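Local coordinates for NAD-dependent aldehyde dehydrogenase (Burkholderia multivorans, PDB 5UJU), which probably oxidises aldehydes to carboxylic acids with NAD+ as the hydride acceptor, at residues 386-391 against 436-441; 371-376 against 461-466; 99-104 against 285-290. All blocks are in the same frame, centred on the assembly; numbering follows the deposited sequence.

Overall arrangement
From the N terminus, interaction 3 closes first: residues 99-104 on helix 97-132 return to the turn 285-290, which leads into strand 290-296 of the parallel core with Rossmann-type strand order. The chain then moves to the other side of its centre, where interactions 1 and 2 both use helix 373-388. Residues 371-376, at its start, meet 461-466 in interaction 2, and that loop encloses interaction 1, in which the far part of that helix and the link after it, 386-391, meet 436-441. Strands 440-445 and 460-466 are neighbours in one sheet, and the two contacts touch through Leu440 and Ser461. Interaction 3 stands apart, its centre about 45 and 52 Å from those of interactions 1 and 2.

Interaction 1. Residues 386-391 against 436-441; sequences KLTGDP and VRTPLV
Matching first torsions set up the meeting of Thr388 with Thr438 and Pro439: in both threonines the hydroxyl sits between the backbone N and the carbonyl carbon (chi1 65° and 61°), while CG2 lies beside the N. Thr388 thereby turns two branches to the proline ring. Its OG1 lies 3.5 Å from Pro439 CD, and its CG2 comes within 3.7 Å of the same carbon and more loosely meets CG of that ring. The methyl of Thr438 is used differently. It bypasses the side chain of Thr388 and approaches the main chain of that residue, with Thr438 CG2 3.3 Å from the carbonyl oxygen Thr388 O, and it reaches Gly389 CA at 4.4 Å. The threonine side chains pass at a slant, OG1 of Thr388 lying 3.9 Å from CB of Thr438.

Although buried, the hydroxyls do not pair with each other. Thr388 OG1 bonds back to Val384 O within its own helix, and Thr438 OG1 bonds to Gln424 N, which joins 436-441 to the neighbouring loop. What passes between the segments is van der Waals contact: methyl and ring carbons against one another, against the Thr388 hydroxyl and against the carbonyl oxygen of Thr388.

Just beyond, Asp390 caps the next helix, 391-398, through OD2 and Arg393 N, so 386-391 holds the short link between helices 373-388 and 391-398. The contact sets that link against the loop leading into strand 440-445, as part of the alpha/beta fold of the catalytic domain of aldehyde dehydrogenases.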
ATOM      1  N   LYS A 386     -21.518  40.511   1.909  1.00 28.56           N
ATOM      2  CA  LYS A 386     -21.595  41.025   3.275  1.00 29.72           C
ATOM      3  C   LYS A 386     -20.399  40.568   4.107  1.00 37.19           C
ATOM      4  O   LYS A 386     -19.876  41.334   4.928  1.00 34.28           O
ATOM      5  CB  LYS A 386     -22.900  40.581   3.941  1.00 27.81           C
ATOM      6  N   LEU A 387     -19.942  39.327   3.897  1.00 32.55           N
ATOM      7  CA  LEU A 387     -18.876  38.760   4.712  1.00 32.46           C
ATOM      8  C   LEU A 387     -17.483  39.221   4.301  1.00 35.23           C
ATOM      9  O   LEU A 387     -16.560  39.153   5.128  1.00 35.44           O
ATOM     10  CB  LEU A 387     -18.933  37.231   4.662  1.00 38.91           C
ATOM     11  CG  LEU A 387     -20.021  36.548   5.495  1.00 45.39           C
ATOM     12  CD1 LEU A 387     -20.030  35.057   5.217  1.00 44.78           C
ATOM     13  CD2 LEU A 387     -19.781  36.786   6.984  1.00 46.57           C
ATOM     14  N   THR A 388     -17.293  39.663   3.051  1.00 30.53           N
ATOM     15  CA  THR A 388     -15.952  39.887   2.531  1.00 30.87           C
ATOM     16  C   THR A 388     -15.675  41.318   2.069  1.00 30.60           C
ATOM     17  O   THR A 388     -14.504  41.669   1.907  1.00 31.89           O
ATOM     18  CB  THR A 388     -15.658  38.939   1.353  1.00 29.19           C
ATOM     19  OG1 THR A 388     -16.525  39.246   0.253  1.00 27.59           O
ATOM     20  CG2 THR A 388     -15.853  37.494   1.761  1.00 25.25           C
ATOM     21  N   GLY A 389     -16.693  42.162   1.883  1.00 29.00           N
ATOM     22  CA  GLY A 389     -16.470  43.428   1.191  1.00 27.75           C
ATOM     23  C   GLY A 389     -15.696  44.470   1.988  1.00 34.36           C
ATOM     24  O   GLY A 389     -15.053  45.349   1.404  1.00 34.30           O
ATOM     25  N   ASP A 390     -15.758  44.409   3.319  1.00 31.62           N
ATOM     26  CA  ASP A 390     -15.149  45.430   4.161  1.00 30.89           C
ATOM     27  C   ASP A 390     -13.822  44.949   4.721  1.00 33.12           C
ATOM     28  O   ASP A 390     -13.799  43.907   5.391  1.00 31.78           O
ATOM     29  CB  ASP A 390     -16.072  45.810   5.306  1.00 28.36           C
ATOM     30  CG  ASP A 390     -15.430  46.814   6.225  1.00 34.36           C
ATOM     31  OD1 ASP A 390     -15.132  47.921   5.731  1.00 33.04           O
ATOM     32  OD2 ASP A 390     -15.180  46.494   7.414  1.00 32.99           O
ATOM     33  N   PRO A 391     -12.711  45.659   4.493  1.00 31.12           N
ATOM     34  CA  PRO A 391     -11.409  45.192   5.023  1.00 30.20           C
ATOM     35  C   PRO A 391     -11.399  44.889   6.516  1.00 29.59           C
ATOM     36  O   PRO A 391     -10.999  43.789   6.912  1.00 30.50           O
ATOM     37  CB  PRO A 391     -10.467  46.350   4.679  1.00 22.80           C
ATOM     38  CG  PRO A 391     -11.100  47.022   3.505  1.00 27.03           C
ATOM     39  CD  PRO A 391     -12.583  46.899   3.709  1.00 26.61           C
ATOM     40  N   VAL A 436      -4.806  41.438  -0.940  1.00 23.97           N
ATOM     41  CA  VAL A 436      -6.104  40.978  -0.452  1.00 27.53           C
ATOM     42  C   VAL A 436      -7.118  41.163  -1.576  1.00 28.98           C
ATOM     43  O   VAL A 436      -7.227  42.263  -2.132  1.00 27.63           O
ATOM     44  CB  VAL A 436      -6.551  41.747   0.808  1.00 28.89           C
ATOM     45  CG1 VAL A 436      -7.880  41.191   1.363  1.00 25.91           C
ATOM     46  CG2 VAL A 436      -5.481  41.747   1.885  1.00 26.58           C
ATOM     47  N   ARG A 437      -7.882  40.104  -1.877  1.00 26.61           N
ATOM     48  CA  ARG A 437      -8.900  40.114  -2.923  1.00 36.40           C
ATOM     49  C   ARG A 437     -10.143  39.370  -2.450  1.00 31.51           C
ATOM     50  O   ARG A 437     -10.035  38.286  -1.871  1.00 31.97           O
ATOM     51  CB  ARG A 437      -8.401  39.422  -4.202  1.00 34.69           C
ATOM     52  CG  ARG A 437      -7.136  39.959  -4.803  1.00 36.55           C
ATOM     53  CD  ARG A 437      -7.355  41.345  -5.351  1.00 32.85           C
ATOM     54  NE  ARG A 437      -6.287  41.756  -6.266  1.00 35.45           N
ATOM     55  CZ  ARG A 437      -5.209  42.432  -5.894  1.00 42.53           C
ATOM     56  NH1 ARG A 437      -5.048  42.766  -4.618  1.00 46.35           N
ATOM     57  NH2 ARG A 437      -4.294  42.773  -6.793  1.00 42.81           N
ATOM     58  N   THR A 438     -11.324  39.933  -2.735  1.00 33.23           N
ATOM     59  CA  THR A 438     -12.592  39.320  -2.337  1.00 29.97           C
ATOM     60  C   THR A 438     -13.022  38.275  -3.364  1.00 29.70           C
ATOM     61  O   THR A 438     -12.517  38.265  -4.488  1.00 27.50           O
ATOM     62  CB  THR A 438     -13.678  40.391  -2.175  1.00 32.70           C
ATOM     63  OG1 THR A 438     -13.907  41.072  -3.419  1.00 27.95           O
ATOM     64  CG2 THR A 438     -13.258  41.398  -1.116  1.00 32.89           C
ATOM     65  N   PRO A 439     -13.955  37.383  -3.012  1.00 30.42           N
ATOM     66  CA  PRO A 439     -14.309  36.303  -3.941  1.00 30.11           C
ATOM     67  C   PRO A 439     -15.035  36.787  -5.191  1.00 33.68           C
ATOM     68  O   PRO A 439     -15.808  37.754  -5.178  1.00 28.63           O
ATOM     69  CB  PRO A 439     -15.216  35.395  -3.103  1.00 31.03           C
ATOM     70  CG  PRO A 439     -14.840  35.687  -1.678  1.00 23.94           C
ATOM     71  CD  PRO A 439     -14.523  37.147  -1.668  1.00 25.13           C
ATOM     72  N   LEU A 440     -14.768  36.078  -6.284  1.00 33.78           N
ATOM     73  CA  LEU A 440     -15.476  36.234  -7.544  1.00 33.99           C
ATOM     74  C   LEU A 440     -16.510  35.122  -7.662  1.00 39.01           C
ATOM     75  O   LEU A 440     -16.168  33.939  -7.549  1.00 32.75           O
ATOM     76  CB  LEU A 440     -14.503  36.173  -8.722  1.00 27.87           C
ATOM     77  CG  LEU A 440     -15.126  36.155 -10.126  1.00 28.02           C
ATOM     78  CD1 LEU A 440     -15.789  37.498 -10.458  1.00 32.77           C
ATOM     79  CD2 LEU A 440     -14.064  35.819 -11.131  1.00 30.71           C
ATOM     80  N   VAL A 441     -17.770  35.497  -7.884  1.00 31.91           N
ATOM     81  CA  VAL A 441     -18.853  34.532  -8.023  1.00 30.31           C
ATOM     82  C   VAL A 441     -19.498  34.731  -9.383  1.00 35.00           C
ATOM     83  O   VAL A 441     -19.919  35.846  -9.719  1.00 34.50           O
ATOM     84  CB  VAL A 441     -19.900  34.650  -6.902  1.00 32.50           C
ATOM     85  CG1 VAL A 441     -20.957  33.566  -7.089  1.00 27.81           C
ATOM     86  CG2 VAL A 441     -19.242  34.495  -5.518  1.00 23.72           C
TER

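Interaction 2. Residues 371-376 against 461-466; sequences ASFDEV and SFVIAT
The striking feature here is that the ring of Phe373 meets the main chain of the strand as closely as its side chains: Phe373 CE2 lies 3.5 Å from Ala465 CA, and the carbonyl carbon of Ile464 stands at the ring edge. With CG anti to the backbone N (chi1 176°), the side chain carries the ring from the first turn of helix 373-388 to strand 460-466. The methyl of Ala465 makes an off-centre CH-pi contact, its CB 4.1 Å from the centroid of the Phe373 ring and 30° off the normal. Two residues earlier, Val463 points toward the helix, and its CG1 approaches Phe373 CZ to 3.7 Å from an oblique direction, the two side chains sliding past each other in opposite senses.

Oxygens lie in the plane of the ring, at its edge: Val463 O from the strand, and Asp374 OD1 from the helix. The hydrogen-bearing rim of an aromatic ring is slightly positive, so both placements are probably mildly favourable.

The start of the helix is held independently of the strand by a capping box. Glu375 N donates to Ser372 OG at 3.0 Å, and Ser372 N returns a bond to Glu375 OE1 at 3.1 Å, meeting that carboxylate oxygen on its anti side and somewhat out of the carboxylate plane. This reciprocal pair fixes the first turn from which Phe373 projects. Val359 of strand 356-360 and Gln443 of strand 440-445 also touch the ring, which thus spans three neighbouring strands.

The capping bonds lie within 371-376, and none joins it to 461-466; the contact therefore probably rests on dispersion and the burial of one aromatic ring, perhaps with weak electrostatic help at its rim.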
ATOM      1  N   ALA A 371     -38.148  28.882  -4.143  1.00 47.48           N
ATOM      2  CA  ALA A 371     -37.112  29.864  -4.440  1.00 50.26           C
ATOM      3  C   ALA A 371     -36.583  29.619  -5.843  1.00 50.44           C
ATOM      4  O   ALA A 371     -36.246  28.483  -6.191  1.00 45.51           O
ATOM      5  CB  ALA A 371     -35.962  29.805  -3.425  1.00 46.63           C
ATOM      6  N   SER A 372     -36.504  30.686  -6.637  1.00 46.94           N
ATOM      7  CA  SER A 372     -36.003  30.602  -7.999  1.00 46.71           C
ATOM      8  C   SER A 372     -34.489  30.412  -8.019  1.00 43.50           C
ATOM      9  O   SER A 372     -33.785  30.614  -7.018  1.00 39.82           O
ATOM     10  CB  SER A 372     -36.358  31.868  -8.778  1.00 50.60           C
ATOM     11  OG  SER A 372     -35.514  32.944  -8.385  1.00 44.43           O
ATOM     12  N   PHE A 373     -33.983  30.037  -9.197  1.00 41.16           N
ATOM     13  CA  PHE A 373     -32.538  29.978  -9.373  1.00 44.64           C
ATOM     14  C   PHE A 373     -31.899  31.320  -9.033  1.00 42.52           C
ATOM     15  O   PHE A 373     -30.936  31.380  -8.260  1.00 39.28           O
ATOM     16  CB  PHE A 373     -32.177  29.550 -10.804  1.00 39.18           C
ATOM     17  CG  PHE A 373     -30.685  29.567 -11.083  1.00 36.63           C
ATOM     18  CD1 PHE A 373     -30.049  30.733 -11.501  1.00 41.90           C
ATOM     19  CD2 PHE A 373     -29.919  28.422 -10.909  1.00 39.17           C
ATOM     20  CE1 PHE A 373     -28.676  30.754 -11.740  1.00 38.62           C
ATOM     21  CE2 PHE A 373     -28.542  28.433 -11.149  1.00 37.20           C
ATOM     22  CZ  PHE A 373     -27.922  29.602 -11.565  1.00 34.33           C
ATOM     23  N   ASP A 374     -32.436  32.419  -9.580  1.00 38.80           N
ATOM     24  CA  ASP A 374     -31.795  33.706  -9.325  1.00 39.89           C
ATOM     25  C   ASP A 374     -31.857  34.072  -7.851  1.00 40.82           C
ATOM     26  O   ASP A 374     -30.913  34.674  -7.325  1.00 37.12           O
ATOM     27  CB  ASP A 374     -32.405  34.816 -10.173  1.00 48.30           C
ATOM     28  CG  ASP A 374     -32.320  34.528 -11.655  1.00 54.01           C
ATOM     29  OD1 ASP A 374     -31.254  34.080 -12.132  1.00 54.24           O
ATOM     30  OD2 ASP A 374     -33.306  34.800 -12.356  1.00 57.87           O
ATOM     31  N   GLU A 375     -32.934  33.686  -7.157  1.00 39.94           N
ATOM     32  CA  GLU A 375     -32.991  33.959  -5.724  1.00 35.50           C
ATOM     33  C   GLU A 375     -31.925  33.167  -4.962  1.00 36.23           C
ATOM     34  O   GLU A 375     -31.306  33.697  -4.036  1.00 38.65           O
ATOM     35  CB  GLU A 375     -34.397  33.679  -5.181  1.00 38.50           C
ATOM     36  CG  GLU A 375     -35.429  34.683  -5.719  1.00 45.69           C
ATOM     37  CD  GLU A 375     -36.862  34.429  -5.278  1.00 51.69           C
ATOM     38  OE1 GLU A 375     -37.254  33.265  -5.050  1.00 53.50           O
ATOM     39  OE2 GLU A 375     -37.593  35.428  -5.129  1.00 59.26           O
ATOM     40  N   VAL A 376     -31.681  31.909  -5.332  1.00 39.64           N
ATOM     41  CA  VAL A 376     -30.630  31.149  -4.657  1.00 31.99           C
ATOM     42  C   VAL A 376     -29.266  31.769  -4.935  1.00 36.74           C
ATOM     43  O   VAL A 376     -28.455  31.976  -4.019  1.00 33.70           O
ATOM     44  CB  VAL A 376     -30.673  29.668  -5.074  1.00 33.24           C
ATOM     45  CG1 VAL A 376     -29.455  28.915  -4.514  1.00 30.48           C
ATOM     46  CG2 VAL A 376     -31.951  29.017  -4.600  1.00 40.73           C
ATOM     47  N   SER A 461     -15.794  30.980  -7.944  1.00 31.38           N
ATOM     48  CA  SER A 461     -16.825  29.951  -7.898  1.00 28.82           C
ATOM     49  C   SER A 461     -17.898  30.192  -8.956  1.00 35.67           C
ATOM     50  O   SER A 461     -18.045  31.295  -9.497  1.00 33.70           O
ATOM     51  CB  SER A 461     -17.466  29.855  -6.513  1.00 30.94           C
ATOM     52  OG  SER A 461     -18.045  31.089  -6.126  1.00 31.61           O
ATOM     53  N   PHE A 462     -18.648  29.121  -9.237  1.00 31.45           N
ATOM     54  CA  PHE A 462     -19.677  29.102 -10.270  1.00 33.02           C
ATOM     55  C   PHE A 462     -20.976  28.580  -9.669  1.00 34.72           C
ATOM     56  O   PHE A 462     -21.005  27.477  -9.108  1.00 35.32           O
ATOM     57  CB  PHE A 462     -19.251  28.220 -11.451  1.00 29.53           C
ATOM     58  CG  PHE A 462     -17.833  28.447 -11.887  1.00 30.98           C
ATOM     59  CD1 PHE A 462     -17.489  29.562 -12.631  1.00 38.19           C
ATOM     60  CD2 PHE A 462     -16.838  27.552 -11.531  1.00 31.12           C
ATOM     61  CE1 PHE A 462     -16.171  29.777 -13.017  1.00 35.83           C
ATOM     62  CE2 PHE A 462     -15.518  27.764 -11.917  1.00 29.62           C
ATOM     63  CZ  PHE A 462     -15.186  28.875 -12.652  1.00 33.18           C
ATOM     64  N   VAL A 463     -22.032  29.381  -9.764  1.00 35.08           N
ATOM     65  CA  VAL A 463     -23.400  28.920  -9.545  1.00 34.00           C
ATOM     66  C   VAL A 463     -23.923  28.472 -10.908  1.00 37.45           C
ATOM     67  O   VAL A 463     -23.990  29.272 -11.847  1.00 39.47           O
ATOM     68  CB  VAL A 463     -24.273  30.029  -8.934  1.00 32.59           C
ATOM     69  CG1 VAL A 463     -25.680  29.507  -8.630  1.00 34.73           C
ATOM     70  CG2 VAL A 463     -23.603  30.578  -7.667  1.00 32.59           C
ATOM     71  N   ILE A 464     -24.234  27.182 -11.030  1.00 35.80           N
ATOM     72  CA  ILE A 464     -24.397  26.511 -12.320  1.00 36.05           C
ATOM     73  C   ILE A 464     -25.821  25.994 -12.410  1.00 35.02           C
ATOM     74  O   ILE A 464     -26.254  25.199 -11.563  1.00 35.29           O
ATOM     75  CB  ILE A 464     -23.389  25.358 -12.486  1.00 31.13           C
ATOM     76  CG1 ILE A 464     -21.959  25.891 -12.400  1.00 33.05           C
ATOM     77  CG2 ILE A 464     -23.637  24.591 -13.800  1.00 30.10           C
ATOM     78  CD1 ILE A 464     -20.929  24.808 -12.081  1.00 36.77           C
ATOM     79  N   ALA A 465     -26.547  26.435 -13.437  1.00 35.00           N
ATOM     80  CA  ALA A 465     -27.931  26.020 -13.628  1.00 36.68           C
ATOM     81  C   ALA A 465     -27.972  24.660 -14.322  1.00 41.39           C
ATOM     82  O   ALA A 465     -27.454  24.506 -15.434  1.00 43.19           O
ATOM     83  CB  ALA A 465     -28.697  27.064 -14.443  1.00 34.42           C
ATOM     84  N   THR A 466     -28.614  23.691 -13.679  1.00 36.75           N
ATOM     85  CA  THR A 466     -28.794  22.344 -14.202  1.00 34.30           C
ATOM     86  C   THR A 466     -30.264  22.117 -14.562  1.00 38.49           C
ATOM     87  O   THR A 466     -31.146  22.891 -14.183  1.00 38.88           O
ATOM     88  CB  THR A 466     -28.341  21.303 -13.175  1.00 40.99           C
ATOM     89  OG1 THR A 466     -29.230  21.337 -12.050  1.00 38.08           O
ATOM     90  CG2 THR A 466     -26.888  21.590 -12.686  1.00 38.63           C
TER

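Interaction 3. Residues 99-104 against 285-290; sequences ALIAAA and ALRPEI
Ile101 carries its side of the contact alone, and its branches divide the work against Arg287, Glu289 and Ile290. CB points from helix 97-132 toward the turn and splits there. The CG2 branch, placed beside the carbonyl carbon, crosses the glutamate side chain at about a right angle: Ile101 CG2 is 3.6 Å from Glu289 CG, equally near CD, and close to CB of the same residue. Along the other branch, Ile101 CG1 loosely meets Ile290 CD1 at 4.4 Å. At the end, Ile101 CD1 sits over the centre of one face of the Arg287 guanidinium, 3.6 Å from CZ and 3.7 Å from Arg287 CG.

That flat group is held in place from within the turn. The arginine chain is bent at chi2 and chi3 (-75° and -66°), folding it back beside Glu289, whose carboxylate is gripped side-on by two nitrogens. Arg287 NE reaches Glu289 OE1 at 3.0 Å, tilted from the guanidinium plane, while Arg287 NH2 meets Glu289 OE2 at 3.1 Å in that plane, though from above the plane of the carboxylate. The two methyls of Ile101 thus lie against a salt-bridged pair whose charges probably offset each other in part; Arg287 NH1 also has a long, weak ion pair with Asp98. A type I turn from Arg287 to Ile290 brings the two partners together.

Ile101 also touches Ile236 of strand 234-238. The contact fastens helix 97-132 to the turn before the fourth strand of a parallel core ordered 3-2-1-4-5, the Rossmann-like arrangement of the NAD-binding domain in aldehyde dehydrogenases.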
ATOM      1  N   ALA A  99      24.450  15.521  -1.307  1.00 29.45           N
ATOM      2  CA  ALA A  99      24.960  15.602   0.060  1.00 28.86           C
ATOM      3  C   ALA A  99      23.913  15.158   1.078  1.00 28.47           C
ATOM      4  O   ALA A  99      24.240  14.482   2.057  1.00 26.37           O
ATOM      5  CB  ALA A  99      25.428  17.025   0.362  1.00 26.12           C
ATOM      6  N   LEU A 100      22.645  15.524   0.868  1.00 24.25           N
ATOM      7  CA  LEU A 100      21.637  15.175   1.864  1.00 28.84           C
ATOM      8  C   LEU A 100      21.283  13.699   1.786  1.00 26.85           C
ATOM      9  O   LEU A 100      21.007  13.069   2.808  1.00 26.55           O
ATOM     10  CB  LEU A 100      20.389  16.043   1.700  1.00 25.13           C
ATOM     11  CG  LEU A 100      20.553  17.543   1.932  1.00 24.37           C
ATOM     12  CD1 LEU A 100      19.169  18.215   1.859  1.00 22.40           C
ATOM     13  CD2 LEU A 100      21.210  17.845   3.277  1.00 23.12           C
ATOM     14  N   ILE A 101      21.276  13.126   0.583  1.00 28.69           N
ATOM     15  CA  ILE A 101      21.080  11.683   0.475  1.00 24.84           C
ATOM     16  C   ILE A 101      22.201  10.932   1.198  1.00 21.54           C
ATOM     17  O   ILE A 101      21.948   9.945   1.906  1.00 21.81           O
ATOM     18  CB  ILE A 101      20.981  11.264  -1.000  1.00 23.80           C
ATOM     19  CG1 ILE A 101      19.613  11.654  -1.575  1.00 26.85           C
ATOM     20  CG2 ILE A 101      21.253   9.765  -1.154  1.00 26.99           C
ATOM     21  CD1 ILE A 101      19.503  11.417  -3.057  1.00 24.20           C
ATOM     22  N   ALA A 102      23.450  11.381   1.041  1.00 23.85           N
ATOM     23  CA  ALA A 102      24.551  10.710   1.759  1.00 28.44           C
ATOM     24  C   ALA A 102      24.398  10.870   3.269  1.00 28.95           C
ATOM     25  O   ALA A 102      24.618   9.917   4.031  1.00 29.00           O
ATOM     26  CB  ALA A 102      25.914  11.239   1.304  1.00 23.73           C
ATOM     27  N   ALA A 103      24.019  12.067   3.724  1.00 24.16           N
ATOM     28  CA  ALA A 103      23.884  12.283   5.165  1.00 26.89           C
ATOM     29  C   ALA A 103      22.747  11.445   5.753  1.00 26.80           C
ATOM     30  O   ALA A 103      22.877  10.892   6.855  1.00 28.15           O
ATOM     31  CB  ALA A 103      23.694  13.769   5.460  1.00 28.89           C
ATOM     32  N   ALA A 104      21.631  11.326   5.033  1.00 26.16           N
ATOM     33  CA  ALA A 104      20.557  10.453   5.492  1.00 24.17           C
ATOM     34  C   ALA A 104      21.036   9.010   5.551  1.00 27.42           C
ATOM     35  O   ALA A 104      20.768   8.291   6.523  1.00 27.71           O
ATOM     36  CB  ALA A 104      19.337  10.588   4.568  1.00 23.17           C
ATOM     37  N   ALA A 285      13.679  12.927  -7.137  1.00 31.68           N
ATOM     38  CA  ALA A 285      12.616  11.941  -7.002  1.00 21.32           C
ATOM     39  C   ALA A 285      12.966  10.615  -7.655  1.00 28.45           C
ATOM     40  O   ALA A 285      12.414   9.582  -7.256  1.00 29.59           O
ATOM     41  CB  ALA A 285      11.315  12.480  -7.602  1.00 25.39           C
ATOM     42  N   LEU A 286      13.875  10.611  -8.636  1.00 25.67           N
ATOM     43  CA  LEU A 286      14.264   9.389  -9.323  1.00 27.38           C
ATOM     44  C   LEU A 286      15.492   8.704  -8.705  1.00 32.46           C
ATOM     45  O   LEU A 286      15.890   7.638  -9.187  1.00 29.22           O
ATOM     46  CB  LEU A 286      14.550   9.691 -10.804  1.00 29.20           C
ATOM     47  CG  LEU A 286      13.380  10.231 -11.648  1.00 30.53           C
ATOM     48  CD1 LEU A 286      13.696  10.221 -13.131  1.00 29.20           C
ATOM     49  CD2 LEU A 286      12.129   9.422 -11.386  1.00 25.93           C
ATOM     50  N   ARG A 287      16.099   9.261  -7.651  1.00 26.85           N
ATOM     51  CA  ARG A 287      17.301   8.624  -7.089  1.00 33.05           C
ATOM     52  C   ARG A 287      16.955   7.267  -6.483  1.00 31.14           C
ATOM     53  O   ARG A 287      15.922   7.128  -5.822  1.00 26.49           O
ATOM     54  CB  ARG A 287      17.959   9.499  -6.018  1.00 26.19           C
ATOM     55  CG  ARG A 287      18.672  10.721  -6.559  1.00 33.21           C
ATOM     56  CD  ARG A 287      19.987  10.299  -7.205  1.00 39.37           C
ATOM     57  NE  ARG A 287      20.936   9.769  -6.211  1.00 38.48           N
ATOM     58  CZ  ARG A 287      21.877  10.499  -5.607  1.00 44.41           C
ATOM     59  NH1 ARG A 287      21.993  11.792  -5.887  1.00 42.83           N
ATOM     60  NH2 ARG A 287      22.704   9.942  -4.718  1.00 42.33           N
ATOM     61  N   PRO A 288      17.797   6.253  -6.683  1.00 28.57           N
ATOM     62  CA  PRO A 288      17.483   4.930  -6.122  1.00 25.15           C
ATOM     63  C   PRO A 288      17.384   4.934  -4.616  1.00 24.15           C
ATOM     64  O   PRO A 288      16.699   4.065  -4.058  1.00 25.32           O
ATOM     65  CB  PRO A 288      18.635   4.038  -6.618  1.00 32.58           C
ATOM     66  CG  PRO A 288      19.666   4.960  -7.168  1.00 36.11           C
ATOM     67  CD  PRO A 288      18.940   6.210  -7.602  1.00 33.19           C
ATOM     68  N   GLU A 289      18.026   5.894  -3.937  1.00 23.45           N
ATOM     69  CA  GLU A 289      17.960   5.960  -2.480  1.00 23.82           C
ATOM     70  C   GLU A 289      16.620   6.466  -1.974  1.00 28.34           C
ATOM     71  O   GLU A 289      16.273   6.220  -0.815  1.00 26.26           O
ATOM     72  CB  GLU A 289      19.067   6.875  -1.933  1.00 30.25           C
ATOM     73  CG  GLU A 289      20.512   6.436  -2.247  1.00 32.18           C
ATOM     74  CD  GLU A 289      21.063   7.042  -3.543  1.00 36.90           C
ATOM     75  OE1 GLU A 289      20.281   7.520  -4.398  1.00 34.72           O
ATOM     76  OE2 GLU A 289      22.295   7.071  -3.693  1.00 36.70           O
ATOM     77  N   ILE A 290      15.849   7.158  -2.808  1.00 26.70           N
ATOM     78  CA  ILE A 290      14.565   7.696  -2.374  1.00 20.17           C
ATOM     79  C   ILE A 290      13.534   6.576  -2.522  1.00 24.10           C
ATOM     80  O   ILE A 290      13.214   6.153  -3.636  1.00 24.60           O
ATOM     81  CB  ILE A 290      14.188   8.939  -3.186  1.00 29.12           C
ATOM     82  CG1 ILE A 290      15.252  10.021  -2.983  1.00 23.62           C
ATOM     83  CG2 ILE A 290      12.778   9.453  -2.810  1.00 25.73           C
ATOM     84  CD1 ILE A 290      15.355  10.495  -1.535  1.00 22.04           C
TER